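Local atomic coordinates of protein Dok-7 (Mus musculus, PDB entry 3ML4), a protein that binds and activates the receptor tyrosine kinase MuSK as a dimeric adaptor in neuromuscular synapse formation, its PH domain binding phosphoinositides. Residues L128-L142 and A145-L158. Sequence-based numbering, arbitrary orientation.
Sequences LESGPATLHLCNDIL and ARDIPPTVMGQWKL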
ATOM      1  N   LEU B 128       4.891 -28.133   9.392  1.00 31.33           N
ATOM      2  CA  LEU B 128       4.145 -27.306  10.345  1.00 31.15           C
ATOM      3  C   LEU B 128       3.785 -28.067  11.613  1.00 31.32           C
ATOM      4  O   LEU B 128       3.403 -29.240  11.564  1.00 31.59           O
ATOM      5  CB  LEU B 128       2.849 -26.774   9.715  1.00 31.08           C
ATOM      6  CG  LEU B 128       2.837 -25.942   8.429  1.00 30.53           C
ATOM      7  CD1 LEU B 128       1.413 -25.810   7.930  1.00 29.95           C
ATOM      8  CD2 LEU B 128       3.452 -24.567   8.635  1.00 30.60           C
ATOM      9  N   GLU B 129       3.899 -27.384  12.746  1.00 31.20           N
ATOM     10  CA  GLU B 129       3.421 -27.902  14.014  1.00 31.00           C
ATOM     11  C   GLU B 129       1.911 -28.085  13.953  1.00 30.90           C
ATOM     12  O   GLU B 129       1.188 -27.221  13.454  1.00 30.94           O
ATOM     13  CB  GLU B 129       3.785 -26.938  15.138  1.00 30.99           C
ATOM     14  CG  GLU B 129       3.577 -27.506  16.534  1.00 31.06           C
ATOM     15  CD  GLU B 129       3.795 -26.480  17.636  1.00 31.00           C
ATOM     16  OE1 GLU B 129       4.126 -25.309  17.333  1.00 29.66           O
ATOM     17  OE2 GLU B 129       3.635 -26.857  18.818  1.00 31.37           O
ATOM     18  N   SER B 130       1.440 -29.213  14.464  1.00 30.83           N
ATOM     19  CA  SER B 130       0.012 -29.504  14.491  1.00 30.73           C
ATOM     20  C   SER B 130      -0.694 -28.867  15.695  1.00 30.59           C
ATOM     21  O   SER B 130      -0.038 -28.416  16.641  1.00 30.54           O
ATOM     22  CB  SER B 130      -0.217 -31.020  14.470  1.00 30.79           C
ATOM     23  OG  SER B 130       0.366 -31.648  15.594  1.00 30.76           O
ATOM     24  N   GLY B 131      -2.028 -28.832  15.640  1.00 30.49           N
ATOM     25  CA  GLY B 131      -2.865 -28.331  16.732  1.00 30.27           C
ATOM     26  C   GLY B 131      -3.560 -27.021  16.395  1.00 30.38           C
ATOM     27  O   GLY B 131      -3.362 -26.482  15.302  1.00 30.37           O
ATOM     28  N   PRO B 132      -4.372 -26.488  17.337  1.00 30.29           N
ATOM     29  CA  PRO B 132      -5.041 -25.199  17.136  1.00 30.19           C
ATOM     30  C   PRO B 132      -4.077 -24.093  16.704  1.00 29.99           C
ATOM     31  O   PRO B 132      -2.941 -24.017  17.188  1.00 30.16           O
ATOM     32  CB  PRO B 132      -5.620 -24.889  18.517  1.00 30.15           C
ATOM     33  CG  PRO B 132      -5.868 -26.231  19.109  1.00 30.34           C
ATOM     34  CD  PRO B 132      -4.712 -27.072  18.648  1.00 30.29           C
ATOM     35  N   ALA B 133      -4.537 -23.260  15.780  1.00 29.49           N
ATOM     36  CA  ALA B 133      -3.761 -22.145  15.255  1.00 29.05           C
ATOM     37  C   ALA B 133      -4.728 -21.195  14.592  1.00 28.76           C
ATOM     38  O   ALA B 133      -5.905 -21.507  14.442  1.00 28.65           O
ATOM     39  CB  ALA B 133      -2.751 -22.635  14.247  1.00 28.93           C
ATOM     40  N   THR B 134      -4.237 -20.033  14.185  1.00 28.64           N
ATOM     41  CA  THR B 134      -5.084 -19.096  13.460  1.00 28.74           C
ATOM     42  C   THR B 134      -4.451 -18.728  12.124  1.00 28.06           C
ATOM     43  O   THR B 134      -3.294 -18.324  12.072  1.00 28.36           O
ATOM     44  CB  THR B 134      -5.441 -17.854  14.323  1.00 28.57           C
ATOM     45  OG1 THR B 134      -6.003 -16.835  13.493  1.00 29.92           O
ATOM     46  CG2 THR B 134      -4.211 -17.303  15.012  1.00 30.00           C
ATOM     47  N   LEU B 135      -5.205 -18.908  11.043  1.00 27.45           N
ATOM     48  CA  LEU B 135      -4.716 -18.562   9.709  1.00 26.76           C
ATOM     49  C   LEU B 135      -5.017 -17.104   9.398  1.00 26.44           C
ATOM     50  O   LEU B 135      -6.166 -16.672   9.502  1.00 26.39           O
ATOM     51  CB  LEU B 135      -5.339 -19.468   8.638  1.00 26.42           C
ATOM     52  CG  LEU B 135      -4.821 -19.256   7.207  1.00 26.12           C
ATOM     53  CD1 LEU B 135      -3.443 -19.885   7.002  1.00 25.19           C
ATOM     54  CD2 LEU B 135      -5.809 -19.799   6.190  1.00 26.36           C
ATOM     55  N   HIS B 136      -3.985 -16.353   9.018  1.00 26.05           N
ATOM     56  CA  HIS B 136      -4.151 -14.939   8.666  1.00 26.11           C
ATOM     57  C   HIS B 136      -3.854 -14.652   7.201  1.00 25.99           C
ATOM     58  O   HIS B 136      -2.807 -15.039   6.679  1.00 25.80           O
ATOM     59  CB  HIS B 136      -3.262 -14.046   9.535  1.00 26.03           C
ATOM     60  CG  HIS B 136      -3.590 -14.098  10.991  1.00 26.39           C
ATOM     61  ND1 HIS B 136      -4.404 -13.171  11.604  1.00 27.21           N
ATOM     62  CD2 HIS B 136      -3.212 -14.965  11.960  1.00 27.25           C
ATOM     63  CE1 HIS B 136      -4.516 -13.465  12.886  1.00 27.61           C
ATOM     64  NE2 HIS B 136      -3.802 -14.549  13.129  1.00 27.94           N
ATOM     65  N   LEU B 137      -4.784 -13.976   6.541  1.00 26.06           N
ATOM     66  CA  LEU B 137      -4.509 -13.425   5.226  1.00 26.39           C
ATOM     67  C   LEU B 137      -4.289 -11.931   5.391  1.00 26.48           C
ATOM     68  O   LEU B 137      -5.175 -11.219   5.864  1.00 26.48           O
ATOM     69  CB  LEU B 137      -5.649 -13.720   4.252  1.00 26.28           C
ATOM     70  CG  LEU B 137      -5.458 -13.259   2.807  1.00 27.05           C
ATOM     71  CD1 LEU B 137      -5.870 -14.341   1.821  1.00 27.54           C
ATOM     72  CD2 LEU B 137      -6.238 -11.982   2.548  1.00 28.33           C
ATOM     73  N   CYS B 138      -3.091 -11.475   5.042  1.00 26.97           N
ATOM     74  CA  CYS B 138      -2.763 -10.052   5.075  1.00 27.38           C
ATOM     75  C   CYS B 138      -2.365  -9.554   3.689  1.00 27.59           C
ATOM     76  O   CYS B 138      -1.185  -9.561   3.331  1.00 27.67           O
ATOM     77  CB  CYS B 138      -1.651  -9.770   6.082  1.00 27.49           C
ATOM     78  SG  CYS B 138      -1.461  -8.016   6.472  1.00 27.89           S
ATOM     79  N   ASN B 139      -3.372  -9.135   2.921  1.00 27.73           N
ATOM     80  CA  ASN B 139      -3.212  -8.700   1.531  1.00 28.00           C
ATOM     81  C   ASN B 139      -2.505  -9.735   0.639  1.00 28.20           C
ATOM     82  O   ASN B 139      -3.133 -10.669   0.153  1.00 28.44           O
ATOM     83  CB  ASN B 139      -2.542  -7.316   1.443  1.00 27.81           C
ATOM     84  CG  ASN B 139      -3.291  -6.246   2.224  1.00 28.07           C
ATOM     85  OD1 ASN B 139      -4.437  -5.916   1.920  1.00 28.70           O
ATOM     86  ND2 ASN B 139      -2.637  -5.694   3.236  1.00 27.50           N
ATOM     87  N   ASP B 140      -1.205  -9.563   0.433  1.00 28.41           N
ATOM     88  CA  ASP B 140      -0.441 -10.411  -0.479  1.00 28.78           C
ATOM     89  C   ASP B 140       0.240 -11.600   0.214  1.00 28.49           C
ATOM     90  O   ASP B 140       0.844 -12.444  -0.453  1.00 28.44           O
ATOM     91  CB  ASP B 140       0.580  -9.574  -1.274  1.00 29.20           C
ATOM     92  CG  ASP B 140       1.113  -8.369  -0.486  1.00 30.79           C
ATOM     93  OD1 ASP B 140       1.484  -7.354  -1.124  1.00 32.68           O
ATOM     94  OD2 ASP B 140       1.160  -8.428   0.763  1.00 31.41           O
ATOM     95  N   ILE B 141       0.126 -11.667   1.542  1.00 28.07           N
ATOM     96  CA  ILE B 141       0.773 -12.725   2.323  1.00 27.55           C
ATOM     97  C   ILE B 141      -0.175 -13.587   3.167  1.00 27.15           C
ATOM     98  O   ILE B 141      -1.176 -13.111   3.710  1.00 26.93           O
ATOM     99  CB  ILE B 141       1.920 -12.181   3.215  1.00 27.48           C
ATOM    100  CG1 ILE B 141       1.442 -11.004   4.070  1.00 27.89           C
ATOM    101  CG2 ILE B 141       3.120 -11.811   2.360  1.00 27.12           C
ATOM    102  CD1 ILE B 141       2.416 -10.582   5.178  1.00 27.84           C
ATOM    103  N   LEU B 142       0.161 -14.868   3.253  1.00 26.69           N
ATOM    104  CA  LEU B 142      -0.565 -15.817   4.081  1.00 26.35           C
ATOM    105  C   LEU B 142       0.335 -16.281   5.210  1.00 25.97           C
ATOM    106  O   LEU B 142       1.502 -16.608   5.004  1.00 25.72           O
ATOM    107  CB  LEU B 142      -1.043 -17.018   3.259  1.00 26.41           C
ATOM    108  CG  LEU B 142      -1.987 -18.007   3.958  1.00 26.50           C
ATOM    109  CD1 LEU B 142      -3.393 -17.421   4.098  1.00 25.90           C
ATOM    110  CD2 LEU B 142      -2.023 -19.342   3.216  1.00 26.48           C
ATOM    111  N   ALA B 145      -0.389 -18.630  12.599  1.00 26.69           N
ATOM    112  CA  ALA B 145       0.074 -18.092  13.883  1.00 27.15           C
ATOM    113  C   ALA B 145      -0.422 -18.893  15.079  1.00 27.43           C
ATOM    114  O   ALA B 145      -1.552 -19.379  15.092  1.00 27.52           O
ATOM    115  CB  ALA B 145      -0.310 -16.616  14.021  1.00 26.93           C
ATOM    116  N   ARG B 146       0.444 -19.003  16.084  1.00 28.04           N
ATOM    117  CA  ARG B 146       0.212 -19.830  17.266  1.00 28.56           C
ATOM    118  C   ARG B 146       0.614 -19.116  18.536  1.00 28.62           C
ATOM    119  O   ARG B 146       1.454 -18.209  18.516  1.00 28.30           O
ATOM    120  CB  ARG B 146       1.074 -21.086  17.203  1.00 28.77           C
ATOM    121  CG  ARG B 146       0.389 -22.317  16.716  1.00 30.20           C
ATOM    122  CD  ARG B 146       1.330 -23.501  16.849  1.00 31.97           C
ATOM    123  NE  ARG B 146       1.321 -24.046  18.202  1.00 33.54           N
ATOM    124  CZ  ARG B 146       0.516 -25.019  18.611  1.00 34.11           C
ATOM    125  NH1 ARG B 146      -0.354 -25.565  17.769  1.00 34.93           N
ATOM    126  NH2 ARG B 146       0.581 -25.445  19.862  1.00 34.01           N
ATOM    127  N   ASP B 147       0.037 -19.586  19.640  1.00 28.82           N
ATOM    128  CA  ASP B 147       0.418 -19.199  21.001  1.00 29.20           C
ATOM    129  C   ASP B 147       0.055 -17.761  21.367  1.00 29.44           C
ATOM    130  O   ASP B 147      -0.447 -16.987  20.547  1.00 29.60           O
ATOM    131  CB  ASP B 147       1.917 -19.446  21.279  1.00 29.10           C
ATOM    132  CG  ASP B 147       2.417 -20.785  20.749  1.00 29.24           C
ATOM    133  OD1 ASP B 147       1.602 -21.713  20.561  1.00 30.11           O
ATOM    134  OD2 ASP B 147       3.641 -20.906  20.520  1.00 29.59           O
ATOM    135  N   ILE B 148       0.286 -17.439  22.633  1.00 29.73           N
ATOM    136  CA  ILE B 148       0.204 -16.083  23.125  1.00 29.96           C
ATOM    137  C   ILE B 148       1.541 -15.829  23.807  1.00 30.11           C
ATOM    138  O   ILE B 148       1.939 -16.615  24.664  1.00 30.17           O
ATOM    139  CB  ILE B 148      -0.975 -15.893  24.101  1.00 29.89           C
ATOM    140  CG1 ILE B 148      -2.304 -16.196  23.395  1.00 29.75           C
ATOM    141  CG2 ILE B 148      -0.981 -14.471  24.652  1.00 29.72           C
ATOM    142  CD1 ILE B 148      -3.432 -16.639  24.320  1.00 29.33           C
ATOM    143  N   PRO B 149       2.270 -14.775  23.383  1.00 30.33           N
ATOM    144  CA  PRO B 149       1.908 -13.885  22.270  1.00 30.60           C
ATOM    145  C   PRO B 149       2.134 -14.572  20.919  1.00 30.65           C
ATOM    146  O   PRO B 149       3.099 -15.318  20.778  1.00 30.59           O
ATOM    147  CB  PRO B 149       2.857 -12.689  22.446  1.00 30.57           C
ATOM    148  CG  PRO B 149       4.047 -13.244  23.149  1.00 30.60           C
ATOM    149  CD  PRO B 149       3.560 -14.403  23.999  1.00 30.29           C
ATOM    150  N   PRO B 150       1.242 -14.334  19.936  1.00 30.95           N
ATOM    151  CA  PRO B 150       1.314 -15.054  18.659  1.00 31.27           C
ATOM    152  C   PRO B 150       2.663 -14.929  17.954  1.00 31.63           C
ATOM    153  O   PRO B 150       3.219 -13.835  17.863  1.00 31.51           O
ATOM    154  CB  PRO B 150       0.211 -14.401  17.821  1.00 31.14           C
ATOM    155  CG  PRO B 150      -0.726 -13.834  18.809  1.00 30.91           C
ATOM    156  CD  PRO B 150       0.118 -13.383  19.958  1.00 30.89           C
ATOM    157  N   THR B 151       3.179 -16.062  17.487  1.00 32.28           N
ATOM    158  CA  THR B 151       4.390 -16.097  16.667  1.00 33.04           C
ATOM    159  C   THR B 151       4.091 -16.765  15.330  1.00 33.32           C
ATOM    160  O   THR B 151       3.270 -17.675  15.255  1.00 33.36           O
ATOM    161  CB  THR B 151       5.557 -16.840  17.363  1.00 32.91           C
ATOM    162  OG1 THR B 151       5.157 -18.179  17.677  1.00 33.59           O
ATOM    163  CG2 THR B 151       5.977 -16.126  18.640  1.00 32.86           C
ATOM    164  N   VAL B 152       4.768 -16.302  14.284  1.00 34.08           N
ATOM    165  CA  VAL B 152       4.561 -16.793  12.923  1.00 34.64           C
ATOM    166  C   VAL B 152       5.303 -18.110  12.719  1.00 35.45           C
ATOM    167  O   VAL B 152       6.523 -18.170  12.880  1.00 35.61           O
ATOM    168  CB  VAL B 152       5.008 -15.733  11.873  1.00 34.47           C
ATOM    169  CG1 VAL B 152       5.064 -16.321  10.455  1.00 34.32           C
ATOM    170  CG2 VAL B 152       4.084 -14.528  11.918  1.00 33.90           C
HETATM  171  N   MSE B 153       4.557 -19.150  12.363  1.00 36.29           N
HETATM  172  CA  MSE B 153       5.100 -20.497  12.177  1.00 38.00           C
HETATM  173  C   MSE B 153       5.098 -20.970  10.721  1.00 36.69           C
HETATM  174  O   MSE B 153       5.631 -22.036  10.413  1.00 36.79           O
HETATM  175  CB  MSE B 153       4.328 -21.500  13.033  1.00 37.89           C
HETATM  176  CG  MSE B 153       2.825 -21.427  12.850  1.00 39.57           C
HETATM  177 SE   MSE B 153       1.940 -23.138  13.142  1.00 43.53          SE
HETATM  178  CE  MSE B 153       0.118 -22.483  13.229  1.00 39.91           C
ATOM    179  N   GLY B 154       4.485 -20.186   9.842  1.00 35.95           N
ATOM    180  CA  GLY B 154       4.414 -20.514   8.421  1.00 35.04           C
ATOM    181  C   GLY B 154       3.981 -19.296   7.636  1.00 34.46           C
ATOM    182  O   GLY B 154       3.061 -18.592   8.052  1.00 34.50           O
ATOM    183  N   GLN B 155       4.654 -19.040   6.514  1.00 33.86           N
ATOM    184  CA  GLN B 155       4.377 -17.862   5.687  1.00 33.42           C
ATOM    185  C   GLN B 155       4.517 -18.127   4.186  1.00 32.84           C
ATOM    186  O   GLN B 155       5.466 -18.774   3.745  1.00 33.02           O
ATOM    187  CB  GLN B 155       5.265 -16.683   6.097  1.00 33.33           C
ATOM    188  CG  GLN B 155       6.766 -16.938   5.957  1.00 33.83           C
ATOM    189  CD  GLN B 155       7.606 -15.725   6.315  1.00 33.92           C
ATOM    190  OE1 GLN B 155       8.404 -15.765   7.250  1.00 34.13           O
ATOM    191  NE2 GLN B 155       7.425 -14.636   5.574  1.00 34.64           N
ATOM    192  N   TRP B 156       3.566 -17.614   3.412  1.00 32.17           N
ATOM    193  CA  TRP B 156       3.558 -17.765   1.959  1.00 31.46           C
ATOM    194  C   TRP B 156       3.081 -16.469   1.319  1.00 31.39           C
ATOM    195  O   TRP B 156       2.208 -15.797   1.866  1.00 31.46           O
ATOM    196  CB  TRP B 156       2.604 -18.895   1.533  1.00 31.07           C
ATOM    197  CG  TRP B 156       2.844 -20.243   2.178  1.00 30.50           C
ATOM    198  CD1 TRP B 156       3.530 -21.293   1.642  1.00 30.43           C
ATOM    199  CD2 TRP B 156       2.391 -20.680   3.470  1.00 29.78           C
ATOM    200  NE1 TRP B 156       3.536 -22.358   2.515  1.00 30.03           N
ATOM    201  CE2 TRP B 156       2.848 -22.008   3.645  1.00 30.21           C
ATOM    202  CE3 TRP B 156       1.650 -20.079   4.495  1.00 30.02           C
ATOM    203  CZ2 TRP B 156       2.589 -22.745   4.809  1.00 30.19           C
ATOM    204  CZ3 TRP B 156       1.392 -20.810   5.649  1.00 30.37           C
ATOM    205  CH2 TRP B 156       1.863 -22.133   5.796  1.00 30.55           C
ATOM    206  N   LYS B 157       3.655 -16.115   0.171  1.00 31.32           N
ATOM    207  CA  LYS B 157       3.003 -15.180  -0.743  1.00 31.20           C
ATOM    208  C   LYS B 157       1.849 -15.948  -1.364  1.00 31.13           C
ATOM    209  O   LYS B 157       2.030 -17.092  -1.794  1.00 31.11           O
ATOM    210  CB  LYS B 157       3.938 -14.732  -1.870  1.00 31.28           C
ATOM    211  CG  LYS B 157       4.992 -13.698  -1.510  1.00 31.86           C
ATOM    212  CD  LYS B 157       5.429 -12.940  -2.765  1.00 32.92           C
ATOM    213  CE  LYS B 157       6.948 -12.891  -2.919  1.00 33.63           C
ATOM    214  NZ  LYS B 157       7.652 -12.267  -1.756  1.00 34.88           N
ATOM    215  N   LEU B 158       0.671 -15.332  -1.420  1.00 31.13           N
ATOM    216  CA  LEU B 158      -0.462 -15.923  -2.136  1.00 31.16           C
ATOM    217  C   LEU B 158      -0.161 -16.240  -3.607  1.00 31.07           C
ATOM    218  O   LEU B 158      -0.662 -17.225  -4.145  1.00 30.93           O
ATOM    219  CB  LEU B 158      -1.704 -15.040  -2.023  1.00 31.18           C
ATOM    220  CG  LEU B 158      -2.854 -15.665  -1.229  1.00 31.80           C
ATOM    221  CD1 LEU B 158      -2.570 -15.688   0.269  1.00 32.37           C
ATOM    222  CD2 LEU B 158      -4.152 -14.932  -1.519  1.00 32.56           C
TER
HETATM  223  O   HOH W   1      -0.562 -25.146  15.023  1.00 24.96           O
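Glu129 and Arg146 meet through charge alone: the carboxylate lies over one face of the guanidinium, the planes 35° apart, and OE1 sits 3.2 Å from Arg146 NE with no N-H aimed at it. A bend at chi3 (83°) sets the guanidinium beside the Glu129 carboxylate, and Asp147 OD1 makes a second salt bridge to NE that includes a weak hydrogen bond. Water 1, in the guanidinium plane, accepts from Arg146 NH1 at 2.8 Å and reaches the carbonyls of Glu129 and Gly131. A leucine in place of Arg146 would probably leave both carboxylates without their shared cation and this water without the NH1 donor.

Backbone bonds zip the meander 133-138, 141-146, 151-157 of the PTB sheet. Thr134 and Ala145 form an antiparallel hydrogen-bonded pair, as do Leu142 and Trp156; beyond the ladder, Leu158 N bonds to Asp140 O from above the carbonyl plane.

Among apolar groups, Leu142 CD2 packs 4.0 Å from Trp156 CE3, Leu158 CD1 touches Leu142 CB at 3.6 Å, and Leu128 CD2 nears Trp156 CH2. Trp156 NE1 hydrogen-bonds to Trp182 O, while Phe200 touches Leu142.

The ends thus differ: an apolar core round Leu142, Trp156 and Leu158, and a partly exposed charge-and-water network tying residues 129-131 to Arg146.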